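Local coordinates for putative carboxynorspermidine decarboxylase protein (Sinorhizobium meliloti, PDB 3MT1), which probably catalyses the pyridoxal-phosphate-dependent decarboxylation of carboxynorspermidine and carboxyspermidine, giving norspermidine and spermidine, at residues Ala93-Asn99 with Ile114-Arg119; Val24-Ala30 with Phe212-Arg217; Leu36-Thr41 with Ala322-Val327; Phe98-Ser102 with Arg140-Trp144. All coordinates share one frame; numbering follows the deposited sequence.

Interaction 1: Ala93-Asn99 with Ile114-Arg119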
loop_
_atom_site.group_PDB
_atom_site.type_symbol
_atom_site.label_atom_id
_atom_site.label_comp_id
_atom_site.label_asym_id
_atom_site.label_seq_id
_atom_site.Cartn_x
_atom_site.Cartn_y
_atom_site.Cartn_z
ATOM N N ALA B 93 -9.946 6.406 24.995
ATOM C CA ALA B 93 -8.603 6.788 25.419
ATOM C C ALA B 93 -8.520 7.147 26.901
ATOM O O ALA B 93 -9.472 7.675 27.462
ATOM C CB ALA B 93 -8.099 7.957 24.572
ATOM N N ASP B 94 -7.375 6.876 27.524
ATOM C CA ASP B 94 -7.058 7.388 28.862
ATOM C C ASP B 94 -6.288 8.690 28.797
ATOM O O ASP B 94 -6.390 9.538 29.666
ATOM C CB ASP B 94 -6.226 6.361 29.606
ATOM C CG ASP B 94 -7.010 5.112 29.893
ATOM O OD1 ASP B 94 -8.113 5.245 30.463
ATOM O OD2 ASP B 94 -6.547 4.008 29.537
ATOM N N LYS B 95 -5.503 8.835 27.751
ATOM C CA LYS B 95 -4.812 10.057 27.485
ATOM C C LYS B 95 -5.074 10.395 26.034
ATOM O O LYS B 95 -5.278 9.494 25.183
ATOM C CB LYS B 95 -3.323 9.901 27.806
ATOM C CG LYS B 95 -3.107 9.771 29.322
ATOM C CD LYS B 95 -1.651 9.836 29.733
ATOM C CE LYS B 95 -1.418 9.585 31.227
ATOM N NZ LYS B 95 -1.827 8.187 31.593
ATOM N N ILE B 96 -5.121 11.698 25.758
ATOM C CA ILE B 96 -5.307 12.190 24.398
ATOM C C ILE B 96 -4.260 13.254 24.186
ATOM O O ILE B 96 -3.953 14.012 25.099
ATOM C CB ILE B 96 -6.746 12.727 24.152
ATOM C CG1 ILE B 96 -6.971 12.965 22.647
ATOM C CG2 ILE B 96 -7.018 13.970 24.952
ATOM C CD1 ILE B 96 -8.418 13.275 22.281
ATOM N N ILE B 97 -3.678 13.270 22.999
ATOM C CA ILE B 97 -2.630 14.206 22.675
ATOM C C ILE B 97 -2.979 14.969 21.417
ATOM O O ILE B 97 -3.518 14.409 20.441
ATOM C CB ILE B 97 -1.304 13.490 22.523
ATOM C CG1 ILE B 97 -0.924 12.913 23.886
ATOM C CG2 ILE B 97 -0.212 14.432 21.979
ATOM C CD1 ILE B 97 -0.534 11.467 23.838
ATOM N N PHE B 98 -2.708 16.272 21.475
ATOM C CA PHE B 98 -3.031 17.158 20.378
ATOM C C PHE B 98 -1.772 17.682 19.802
ATOM O O PHE B 98 -0.784 17.891 20.521
ATOM C CB PHE B 98 -3.912 18.308 20.810
ATOM C CG PHE B 98 -5.146 17.875 21.525
ATOM C CD1 PHE B 98 -6.280 17.514 20.814
ATOM C CD2 PHE B 98 -5.175 17.815 22.927
ATOM C CE1 PHE B 98 -7.431 17.104 21.480
ATOM C CE2 PHE B 98 -6.302 17.418 23.590
ATOM C CZ PHE B 98 -7.439 17.054 22.861
ATOM N N ASN B 99 -1.835 17.896 18.489
ATOM C CA ASN B 99 -0.702 18.302 17.681
ATOM C C ASN B 99 -0.350 19.779 17.839
ATOM O O ASN B 99 0.785 20.186 17.599
ATOM C CB ASN B 99 -0.985 17.980 16.213
ATOM C CG ASN B 99 0.270 17.980 15.365
ATOM O OD1 ASN B 99 1.156 17.148 15.565
ATOM N ND2 ASN B 99 0.355 18.914 14.412
ATOM N N ILE B 114 -10.635 13.192 30.618
ATOM C CA ILE B 114 -9.410 12.428 30.618
ATOM C C ILE B 114 -8.236 13.381 30.590
ATOM O O ILE B 114 -8.424 14.587 30.363
ATOM C CB ILE B 114 -9.340 11.445 29.410
ATOM C CG1 ILE B 114 -9.573 12.190 28.088
ATOM C CG2 ILE B 114 -10.335 10.260 29.598
ATOM C CD1 ILE B 114 -9.262 11.386 26.862
ATOM N N ALA B 115 -7.042 12.835 30.828
ATOM C CA ALA B 115 -5.778 13.581 30.817
ATOM C C ALA B 115 -5.432 14.074 29.395
ATOM O O ALA B 115 -5.514 13.307 28.440
ATOM C CB ALA B 115 -4.636 12.711 31.380
ATOM N N ARG B 116 -5.065 15.347 29.262
ATOM C CA ARG B 116 -4.790 15.923 27.970
ATOM C C ARG B 116 -3.315 16.257 27.880
ATOM O O ARG B 116 -2.693 16.673 28.871
ATOM C CB ARG B 116 -5.669 17.162 27.735
ATOM C CG ARG B 116 -7.188 16.833 27.607
ATOM C CD ARG B 116 -8.114 18.047 27.784
ATOM N NE ARG B 116 -7.772 18.857 28.959
ATOM C CZ ARG B 116 -8.103 18.573 30.218
ATOM N NH1 ARG B 116 -8.803 17.478 30.527
ATOM N NH2 ARG B 116 -7.724 19.388 31.184
ATOM N N GLY B 117 -2.761 16.053 26.689
ATOM C CA GLY B 117 -1.353 16.294 26.405
ATOM C C GLY B 117 -1.173 17.112 25.150
ATOM O O GLY B 117 -2.114 17.334 24.389
ATOM N N LEU B 118 0.044 17.588 24.927
ATOM C CA LEU B 118 0.326 18.431 23.779
ATOM C C LEU B 118 1.639 17.943 23.209
ATOM O O LEU B 118 2.557 17.647 23.958
ATOM C CB LEU B 118 0.422 19.907 24.221
ATOM C CG LEU B 118 0.672 20.972 23.138
ATOM C CD1 LEU B 118 -0.626 21.372 22.426
ATOM C CD2 LEU B 118 1.365 22.214 23.685
ATOM N N ARG B 119 1.734 17.838 21.892
ATOM C CA ARG B 119 3.010 17.480 21.284
ATOM C C ARG B 119 3.953 18.666 21.197
ATOM O O ARG B 119 3.568 19.770 20.797
ATOM C CB ARG B 119 2.818 16.912 19.888
ATOM C CG ARG B 119 4.073 16.285 19.360
ATOM C CD ARG B 119 3.906 15.776 17.974
ATOM N NE ARG B 119 5.122 15.103 17.528
ATOM C CZ ARG B 119 5.183 14.271 16.494
ATOM N NH1 ARG B 119 4.080 13.995 15.790
ATOM N NH2 ARG B 119 6.343 13.708 16.173
#
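Strand Lys95-Phe98 runs parallel to strand Ala115-Arg119, 4.5 Å away where the axes come closest, and four backbone bonds join them: Ile96 N to Ala115 O, Gly117 N to Ile96 O, Phe98 N to Gly117 O and Arg119 N to Phe98 O. Ile96 and Phe98 use both N-H and C=O toward the same partner strand. On their face of the sheet, Ile96 CG2 lies 3.9 Å from CG of Arg116. That methylene also lies near the ring edge at Phe98 CE2, while Phe98 CD2 comes 3.4 Å from Gly117 O. Arg116 suits a strand here because its aliphatic stem can pack against Ile96 and Phe98, while its NE bonds Arg155 O. Gly117 lies beside Ile97, whose CG1 would crowd any side chain there. Ile114 leads into its strand with CG1 between backbone N and carbonyl carbon (chi1 53°) and the chain extended beyond it, which brings CD1 to 3.9 Å from Ile96 CG2 and 4.3 Å from Ala93 CB. An alanine here keeps only CB, losing CG1, CG2 and CD1, so a gap would probably open beside Ile96 and Ala93. The two strands and helix 101-107 between them form a beta-alpha-beta unit of the eight-stranded barrel. Phe98 packs against that helix on Leu104 and Phe107, and Ile96 and Ile114 reach Val90 of helix 83-92. Strands 73-77 and 158-160 continue the sheet beyond the two.

Interaction 2: Val24-Ala30 with Phe212-Arg217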
loop_
_atom_site.group_PDB
_atom_site.type_symbol
_atom_site.label_atom_id
_atom_site.label_comp_id
_atom_site.label_asym_id
_atom_site.label_seq_id
_atom_site.Cartn_x
_atom_site.Cartn_y
_atom_site.Cartn_z
ATOM N N VAL B 24 13.333 -3.099 31.153
ATOM C CA VAL B 24 13.395 -1.647 31.126
ATOM C C VAL B 24 12.323 -1.015 32.022
ATOM O O VAL B 24 12.633 -0.129 32.809
ATOM C CB VAL B 24 13.239 -1.099 29.697
ATOM C CG1 VAL B 24 12.917 0.407 29.720
ATOM C CG2 VAL B 24 14.479 -1.416 28.855
ATOM N N ARG B 25 11.077 -1.473 31.905
ATOM C CA ARG B 25 9.989 -0.950 32.718
ATOM C C ARG B 25 10.319 -1.113 34.207
ATOM O O ARG B 25 10.047 -0.242 35.022
ATOM C CB ARG B 25 8.688 -1.695 32.413
ATOM C CG ARG B 25 8.264 -1.600 30.986
ATOM C CD ARG B 25 6.991 -2.389 30.642
ATOM N NE ARG B 25 5.974 -2.383 31.679
ATOM C CZ ARG B 25 5.719 -3.435 32.456
ATOM N NH1 ARG B 25 6.392 -4.570 32.288
ATOM N NH2 ARG B 25 4.787 -3.361 33.397
ATOM N N GLU B 26 10.914 -2.242 34.543
ATOM C CA GLU B 26 11.205 -2.589 35.914
ATOM C C GLU B 26 12.338 -1.669 36.467
ATOM O O GLU B 26 12.201 -1.058 37.542
ATOM C CB GLU B 26 11.589 -4.074 35.910
ATOM C CG GLU B 26 11.874 -4.731 37.239
ATOM C CD GLU B 26 12.681 -6.032 37.046
ATOM O OE1 GLU B 26 12.638 -6.600 35.918
ATOM O OE2 GLU B 26 13.347 -6.487 38.006
ATOM N N LYS B 27 13.421 -1.548 35.695
ATOM C CA LYS B 27 14.608 -0.778 36.075
ATOM C C LYS B 27 14.362 0.713 36.071
ATOM O O LYS B 27 14.909 1.431 36.909
ATOM C CB LYS B 27 15.765 -1.068 35.122
ATOM C CG LYS B 27 16.300 -2.485 35.155
ATOM C CD LYS B 27 16.514 -2.985 36.564
ATOM C CE LYS B 27 17.334 -4.239 36.546
ATOM N NZ LYS B 27 17.366 -4.921 37.867
ATOM N N SER B 28 13.525 1.169 35.142
ATOM C CA SER B 28 13.339 2.580 34.887
ATOM C C SER B 28 12.124 3.103 35.588
ATOM O O SER B 28 12.107 4.262 35.966
ATOM C CB SER B 28 13.170 2.849 33.378
ATOM O OG SER B 28 12.071 2.118 32.845
ATOM N N GLY B 29 11.084 2.272 35.721
ATOM C CA GLY B 29 9.756 2.745 36.138
ATOM C C GLY B 29 9.042 3.492 35.017
ATOM O O GLY B 29 7.991 4.109 35.221
ATOM N N ALA B 30 9.617 3.455 33.819
ATOM C CA ALA B 30 8.992 4.069 32.664
ATOM C C ALA B 30 7.940 3.073 32.173
ATOM O O ALA B 30 8.026 1.873 32.461
ATOM C CB ALA B 30 10.021 4.377 31.598
ATOM N N PHE B 212 20.653 2.939 29.890
ATOM C CA PHE B 212 19.440 3.585 29.364
ATOM C C PHE B 212 18.278 3.700 30.377
ATOM O O PHE B 212 17.608 4.734 30.423
ATOM C CB PHE B 212 19.015 2.828 28.111
ATOM C CG PHE B 212 17.659 3.165 27.607
ATOM C CD1 PHE B 212 17.441 4.315 26.861
ATOM C CD2 PHE B 212 16.594 2.291 27.820
ATOM C CE1 PHE B 212 16.185 4.611 26.352
ATOM C CE2 PHE B 212 15.332 2.585 27.324
ATOM C CZ PHE B 212 15.129 3.748 26.576
ATOM N N SER B 213 18.050 2.633 31.150
ATOM C CA SER B 213 17.125 2.638 32.294
ATOM C C SER B 213 17.498 3.675 33.339
ATOM O O SER B 213 16.630 4.354 33.887
ATOM C CB SER B 213 17.110 1.277 32.986
ATOM O OG SER B 213 16.467 0.307 32.173
ATOM N N ALA B 214 18.798 3.781 33.608
ATOM C CA ALA B 214 19.322 4.703 34.613
ATOM C C ALA B 214 19.154 6.146 34.150
ATOM O O ALA B 214 18.895 7.043 34.943
ATOM C CB ALA B 214 20.772 4.403 34.873
ATOM N N ARG B 215 19.296 6.361 32.854
ATOM C CA ARG B 215 19.112 7.683 32.287
ATOM C C ARG B 215 17.617 8.068 32.310
ATOM O O ARG B 215 17.281 9.244 32.501
ATOM C CB ARG B 215 19.699 7.736 30.865
ATOM C CG ARG B 215 19.518 9.061 30.163
ATOM C CD ARG B 215 20.357 10.172 30.820
ATOM N NE ARG B 215 20.155 11.495 30.202
ATOM C CZ ARG B 215 19.330 12.430 30.680
ATOM N NH1 ARG B 215 18.609 12.200 31.769
ATOM N NH2 ARG B 215 19.221 13.596 30.069
ATOM N N LEU B 216 16.744 7.071 32.112
ATOM C CA LEU B 216 15.306 7.248 32.215
ATOM C C LEU B 216 14.925 7.631 33.650
ATOM O O LEU B 216 14.182 8.598 33.865
ATOM C CB LEU B 216 14.556 5.989 31.730
ATOM C CG LEU B 216 14.579 5.643 30.212
ATOM C CD1 LEU B 216 13.836 4.376 29.854
ATOM C CD2 LEU B 216 14.054 6.764 29.373
ATOM N N ARG B 217 15.470 6.900 34.627
ATOM C CA ARG B 217 15.238 7.203 36.034
ATOM C C ARG B 217 15.534 8.666 36.371
ATOM O O ARG B 217 14.731 9.339 37.025
ATOM C CB ARG B 217 16.069 6.288 36.937
ATOM C CG ARG B 217 15.369 4.998 37.360
ATOM C CD ARG B 217 15.391 4.770 38.881
ATOM N NE ARG B 217 14.707 3.522 39.225
ATOM C CZ ARG B 217 13.394 3.400 39.424
ATOM N NH1 ARG B 217 12.588 4.448 39.333
ATOM N NH2 ARG B 217 12.868 2.216 39.711
#
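Ser28, whose CB rests 3.8 Å from Leu216 CB, has its hydroxyl engaged at the end of its helix and just beyond: OG accepts from Ala30 N at 3.0 Å and 160°, forming an ST turn. A chi1 of 58° sets OG between the backbone N and the carbonyl carbon, turned back toward Val24 O, although the modelled separation there is so short that its exact value is doubtful. Gly29, with positive phi, takes the chain out of the helix. Were Ser28 replaced by an alanine, Ala30 N would probably lose its acceptor and the turn be less firmly set. Small residues let the helices approach, with Ser28 CA 4.6 Å from Ser213 CA. Ser213 CB lies 3.4 Å from Lys27 CB, while its hydroxyl is bonded to Val209 O. Deeper in, Val24 CG1 touches Phe212 CE2 at 4.0 Å and Leu216 CD1 at 4.1 Å, branched and aromatic carbon filling the buried side. At the exposed end the Arg217 guanidinium sets one face over Ser28 O, and Lys27 O lies obliquely near NE; the angles are poor for hydrogen bonds, but its charge probably complements these carbonyls at the helix C terminus. Helices 11-28 and 209-223, 47° apart here, both lie against strand 226-229 of the barrel: Val24 and Leu216 share Leu229, Ala30 meets Ile227, and Phe212 turns to Phe173 of helix 170-190.

Interaction 3: Leu36-Thr41 with Ala322-Val327. With SO4 (sulfate ion), chain D.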
loop_
_atom_site.group_PDB
_atom_site.type_symbol
_atom_site.label_atom_id
_atom_site.label_comp_id
_atom_site.label_asym_id
_atom_site.label_seq_id
_atom_site.Cartn_x
_atom_site.Cartn_y
_atom_site.Cartn_z
ATOM N N LEU B 36 0.604 1.159 17.589
ATOM C CA LEU B 36 -0.223 0.384 16.666
ATOM C C LEU B 36 0.013 0.714 15.175
ATOM O O LEU B 36 -0.254 -0.111 14.331
ATOM C CB LEU B 36 -1.683 0.451 17.050
ATOM C CG LEU B 36 -2.070 -0.156 18.419
ATOM C CD1 LEU B 36 -3.593 -0.221 18.599
ATOM C CD2 LEU B 36 -1.508 -1.564 18.563
ATOM N N LYS B 37 0.582 1.882 14.856
ATOM C CA LYS B 37 0.905 2.195 13.460
ATOM C C LYS B 37 1.951 1.232 12.870
ATOM O O LYS B 37 1.960 0.970 11.660
ATOM C CB LYS B 37 1.279 3.667 13.246
ATOM C CG LYS B 37 2.590 4.081 13.830
ATOM C CD LYS B 37 2.871 5.597 13.690
ATOM C CE LYS B 37 4.114 5.950 14.537
ATOM N NZ LYS B 37 4.338 7.445 14.672
ATOM N N CYS B 38 2.804 0.674 13.726
ATOM C CA CYS B 38 3.850 -0.213 13.276
ATOM C C CYS B 38 3.339 -1.656 13.185
ATOM O O CYS B 38 3.656 -2.394 12.220
ATOM C CB CYS B 38 5.026 -0.104 14.227
ATOM S SG CYS B 38 6.159 -1.499 14.126
ATOM N N PHE B 39 2.543 -2.050 14.194
ATOM C CA PHE B 39 2.169 -3.464 14.394
ATOM C C PHE B 39 0.875 -3.537 15.165
ATOM O O PHE B 39 0.797 -3.036 16.259
ATOM C CB PHE B 39 3.243 -4.165 15.179
ATOM C CG PHE B 39 3.002 -5.628 15.379
ATOM C CD1 PHE B 39 2.364 -6.099 16.555
ATOM C CD2 PHE B 39 3.464 -6.551 14.439
ATOM C CE1 PHE B 39 2.160 -7.483 16.770
ATOM C CE2 PHE B 39 3.250 -7.937 14.626
ATOM C CZ PHE B 39 2.612 -8.413 15.798
ATOM N N ALA B 40 -0.130 -4.165 14.569
ATOM C CA ALA B 40 -1.476 -4.229 15.101
ATOM C C ALA B 40 -2.078 -5.623 14.851
ATOM O O ALA B 40 -3.289 -5.804 14.681
ATOM C CB ALA B 40 -2.311 -3.132 14.495
ATOM N N THR B 41 -1.210 -6.629 14.887
ATOM C CA THR B 41 -1.626 -7.996 14.672
ATOM C C THR B 41 -2.150 -8.531 16.000
ATOM O O THR B 41 -1.418 -9.204 16.767
ATOM C CB THR B 41 -0.474 -8.802 14.166
ATOM O OG1 THR B 41 -0.100 -8.270 12.905
ATOM C CG2 THR B 41 -0.852 -10.256 13.970
ATOM N N ALA B 322 8.012 -7.925 10.514
ATOM C CA ALA B 322 6.784 -7.611 11.285
ATOM C C ALA B 322 6.329 -6.144 11.268
ATOM O O ALA B 322 5.119 -5.866 11.288
ATOM C CB ALA B 322 6.888 -8.115 12.725
ATOM N N GLY B 323 7.275 -5.208 11.267
ATOM C CA GLY B 323 6.944 -3.800 11.371
ATOM C C GLY B 323 6.568 -3.143 10.056
ATOM O O GLY B 323 7.274 -3.306 9.024
ATOM N N TYR B 324 5.471 -2.380 10.083
ATOM C CA TYR B 324 5.097 -1.549 8.953
ATOM C C TYR B 324 4.893 -2.420 7.707
ATOM O O TYR B 324 5.034 -1.955 6.564
ATOM C CB TYR B 324 6.154 -0.434 8.714
ATOM C CG TYR B 324 6.259 0.520 9.877
ATOM C CD1 TYR B 324 5.252 1.478 10.125
ATOM C CD2 TYR B 324 7.326 0.423 10.788
ATOM C CE1 TYR B 324 5.330 2.353 11.251
ATOM C CE2 TYR B 324 7.426 1.273 11.896
ATOM C CZ TYR B 324 6.441 2.236 12.114
ATOM O OH TYR B 324 6.557 3.044 13.232
ATOM N N THR B 325 4.577 -3.691 7.926
ATOM C CA THR B 325 4.321 -4.590 6.806
ATOM C C THR B 325 2.847 -4.978 6.814
ATOM O O THR B 325 2.096 -4.564 5.956
ATOM C CB THR B 325 5.186 -5.837 6.894
ATOM O OG1 THR B 325 4.955 -6.458 8.177
ATOM C CG2 THR B 325 6.693 -5.472 6.719
HETATM N N MSE B 326 2.428 -5.722 7.833
HETATM C CA MSE B 326 1.057 -6.174 7.937
HETATM C C MSE B 326 0.049 -5.048 7.966
HETATM O O MSE B 326 -1.027 -5.201 7.440
HETATM C CB MSE B 326 0.865 -7.069 9.157
HETATM C CG MSE B 326 1.077 -8.534 8.829
HETATM SE SE MSE B 326 1.551 -9.719 10.352
HETATM C CE MSE B 326 3.241 -8.826 10.788
ATOM N N VAL B 327 0.380 -3.933 8.586
ATOM C CA VAL B 327 -0.584 -2.850 8.729
ATOM C C VAL B 327 -0.886 -2.119 7.387
ATOM O O VAL B 327 -1.772 -1.277 7.319
ATOM C CB VAL B 327 -0.067 -1.799 9.741
ATOM C CG1 VAL B 327 -0.288 -2.260 11.230
ATOM C CG2 VAL B 327 1.394 -1.455 9.426
HETATM S S SO4 D . 8.896 3.208 15.792
HETATM O O1 SO4 D . 9.986 3.887 15.107
HETATM O O2 SO4 D . 8.491 2.016 15.067
HETATM O O3 SO4 D . 9.447 2.830 17.099
HETATM O O4 SO4 D . 7.748 4.103 15.996
#
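Cys38 lies over one face of the Tyr324 ring, its CA 3.7 Å from the ring centroid and only 17° off the normal, a CH-pi contact. Cys38 CB presses on Tyr324 CZ at 3.5 Å, and SG, turned anti to the backbone N (chi1 161°), sits obliquely beside the ring. Tyr324 N pins the loops, bonding a lone pair of Cys38 O almost straight, at 2.8 Å and 172°. Gly323 suits its place because a side chain would run into that sulfur. Val327 closes the buried side, with CG2 3.3 Å from Lys37 O, while the selenomethionine Met326 brings SE to 3.4 Å from Thr41 OG1. The Lys37 side chain is more loosely held: extended and partly exposed, it runs alongside Tyr324, CE 4.0 Å from OH, near Asn333 of the second subunit. Tyr324 OH, by contrast, donates to O2 of a sulfate at 2.9 Å, which backbone N atoms of Gly199, Gly232 and Glu233 also bind. The ion probably came from the crystallisation liquor, yet a tyrosine and glycine-rich backbone around an anion are consistent with this family's cofactor phosphate site, and Glu233 and Asp269, predicted to bind substrate, have side chains about 4 Å from that of Tyr324.

Interaction 4: Phe98-Ser102 with Arg140-Trp144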
loop_
_atom_site.group_PDB
_atom_site.type_symbol
_atom_site.label_atom_id
_atom_site.label_comp_id
_atom_site.label_asym_id
_atom_site.label_seq_id
_atom_site.Cartn_x
_atom_site.Cartn_y
_atom_site.Cartn_z
ATOM N N PHE B 98 -2.708 16.272 21.475
ATOM C CA PHE B 98 -3.031 17.158 20.378
ATOM C C PHE B 98 -1.772 17.682 19.802
ATOM O O PHE B 98 -0.784 17.891 20.521
ATOM C CB PHE B 98 -3.912 18.308 20.810
ATOM C CG PHE B 98 -5.146 17.875 21.525
ATOM C CD1 PHE B 98 -6.280 17.514 20.814
ATOM C CD2 PHE B 98 -5.175 17.815 22.927
ATOM C CE1 PHE B 98 -7.431 17.104 21.480
ATOM C CE2 PHE B 98 -6.302 17.418 23.590
ATOM C CZ PHE B 98 -7.439 17.054 22.861
ATOM N N ASN B 99 -1.835 17.896 18.489
ATOM C CA ASN B 99 -0.702 18.302 17.681
ATOM C C ASN B 99 -0.350 19.779 17.839
ATOM O O ASN B 99 0.785 20.186 17.599
ATOM C CB ASN B 99 -0.985 17.980 16.213
ATOM C CG ASN B 99 0.270 17.980 15.365
ATOM O OD1 ASN B 99 1.156 17.148 15.565
ATOM N ND2 ASN B 99 0.355 18.914 14.412
ATOM N N SER B 100 -1.324 20.574 18.251
ATOM C CA SER B 100 -1.198 22.022 18.189
ATOM C C SER B 100 -2.123 22.626 19.218
ATOM O O SER B 100 -3.076 21.971 19.662
ATOM C CB SER B 100 -1.589 22.519 16.796
ATOM O OG SER B 100 -2.978 22.303 16.589
ATOM N N ILE B 101 -1.841 23.876 19.584
ATOM C CA ILE B 101 -2.638 24.627 20.555
ATOM C C ILE B 101 -4.080 24.712 20.081
ATOM O O ILE B 101 -5.016 24.419 20.828
ATOM C CB ILE B 101 -2.026 26.026 20.810
ATOM C CG1 ILE B 101 -0.964 25.910 21.899
ATOM C CG2 ILE B 101 -3.099 27.053 21.232
ATOM C CD1 ILE B 101 0.293 26.745 21.659
ATOM N N SER B 102 -4.233 25.081 18.818
ATOM C CA SER B 102 -5.526 25.202 18.189
ATOM C C SER B 102 -6.380 23.916 18.279
ATOM O O SER B 102 -7.571 23.989 18.599
ATOM C CB SER B 102 -5.318 25.637 16.741
ATOM O OG SER B 102 -6.560 25.839 16.107
ATOM N N ARG B 140 5.618 21.297 11.365
ATOM C CA ARG B 140 4.174 21.046 11.412
ATOM C C ARG B 140 3.718 19.898 12.360
ATOM O O ARG B 140 2.553 19.472 12.341
ATOM C CB ARG B 140 3.602 20.859 9.993
ATOM C CG ARG B 140 3.933 19.543 9.289
ATOM C CD ARG B 140 3.129 19.401 7.967
ATOM N NE ARG B 140 3.120 18.032 7.433
ATOM C CZ ARG B 140 2.260 17.078 7.799
ATOM N NH1 ARG B 140 1.313 17.332 8.700
ATOM N NH2 ARG B 140 2.343 15.860 7.270
ATOM N N LEU B 141 4.641 19.400 13.173
ATOM C CA LEU B 141 4.315 18.407 14.197
ATOM C C LEU B 141 4.768 18.897 15.561
ATOM O O LEU B 141 5.958 18.891 15.855
ATOM C CB LEU B 141 4.992 17.073 13.904
ATOM C CG LEU B 141 4.755 16.394 12.558
ATOM C CD1 LEU B 141 5.565 15.111 12.497
ATOM C CD2 LEU B 141 3.269 16.114 12.311
ATOM N N GLY B 142 3.819 19.321 16.387
ATOM C CA GLY B 142 4.129 19.808 17.726
ATOM C C GLY B 142 4.412 21.300 17.798
ATOM O O GLY B 142 4.795 21.926 16.810
ATOM N N GLU B 143 4.208 21.873 18.976
ATOM C CA GLU B 143 4.501 23.287 19.193
ATOM C C GLU B 143 5.945 23.443 19.673
ATOM O O GLU B 143 6.450 22.585 20.387
ATOM C CB GLU B 143 3.518 23.899 20.196
ATOM C CG GLU B 143 2.032 23.790 19.795
ATOM C CD GLU B 143 1.599 24.802 18.725
ATOM O OE1 GLU B 143 2.361 25.749 18.433
ATOM O OE2 GLU B 143 0.482 24.656 18.183
ATOM N N TRP B 144 6.611 24.520 19.263
ATOM C CA TRP B 144 7.991 24.759 19.661
ATOM C C TRP B 144 8.090 25.997 20.524
ATOM O O TRP B 144 9.056 26.156 21.270
ATOM C CB TRP B 144 8.898 24.929 18.433
ATOM C CG TRP B 144 8.683 26.227 17.700
ATOM C CD1 TRP B 144 9.268 27.435 17.971
ATOM C CD2 TRP B 144 7.813 26.443 16.591
ATOM N NE1 TRP B 144 8.812 28.392 17.096
ATOM C CE2 TRP B 144 7.918 27.812 16.237
ATOM C CE3 TRP B 144 6.949 25.615 15.859
ATOM C CZ2 TRP B 144 7.196 28.371 15.175
ATOM C CZ3 TRP B 144 6.227 26.170 14.795
ATOM C CH2 TRP B 144 6.359 27.537 14.464
#
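Glu143 OE2 accepts from Ile101 N at 2.8 Å and 163°, met on its anti side and out of the carboxylate plane. The glutamate chain bends at chi2 (-77°), which curls its carboxylate back over the start of helix 101-107, and CD1 of Ile101 lies across it, 3.8 Å from Glu143 CD. The same OE2 stands 3.3 Å from Ser100 CB. A negative group suits this helix N terminus, whose dipole would probably favour it. Alongside, Asn99 ND2 donates to Arg140 O at 3.1 Å and 164°, with the acceptor in the amide plane; an amide is apt because it can give here and still use its oxygen elsewhere. Between these two bonds, Gly142 N makes a weak one to Asn99 O, and its CA approaches that oxygen to 3.4 Å. Gly142 has backbone angles that would jam a side chain against the preceding carbonyl.

The second shell fixes these groups. Tyr77 OH bonds Asn99 OD1 and so holds the amide's rotation, while Ser100, the N-cap, bonds Gln103 N through OG. Glu143 is itself set by backbone bonds to Arg119 and Asn121. At the margin Arg140 NH2 reaches Ser294 O of the second subunit. The contact thus lies at the C-terminal ends of barrel strands 95-98 and 115-119, tying the loop that follows strand 115-119 to the turn between strand 95-98 and helix 101-107.

How the interactions relate
From the N terminus, helix 11-28 supplies the first segment of interaction 2, which closes a long loop on helix 209-223 and so brings the beginning and end of the barrel together. Soon after it, residues 36-41 open interaction 3, whose partner 322-327 comes much later, so interactions 2 and 3 cross; the latter joins the barrel to the C-terminal part of the chain. Interactions 1 and 4 fall within both loops and start from the same stretch, sharing Phe98 and Asn99: interaction 1 closes the short loop through helix 101-107, interaction 4 a longer one reaching past strand 115-119. They touch directly, Leu118 packing on Ser100. Interactions 3 and 4 both reach the second subunit.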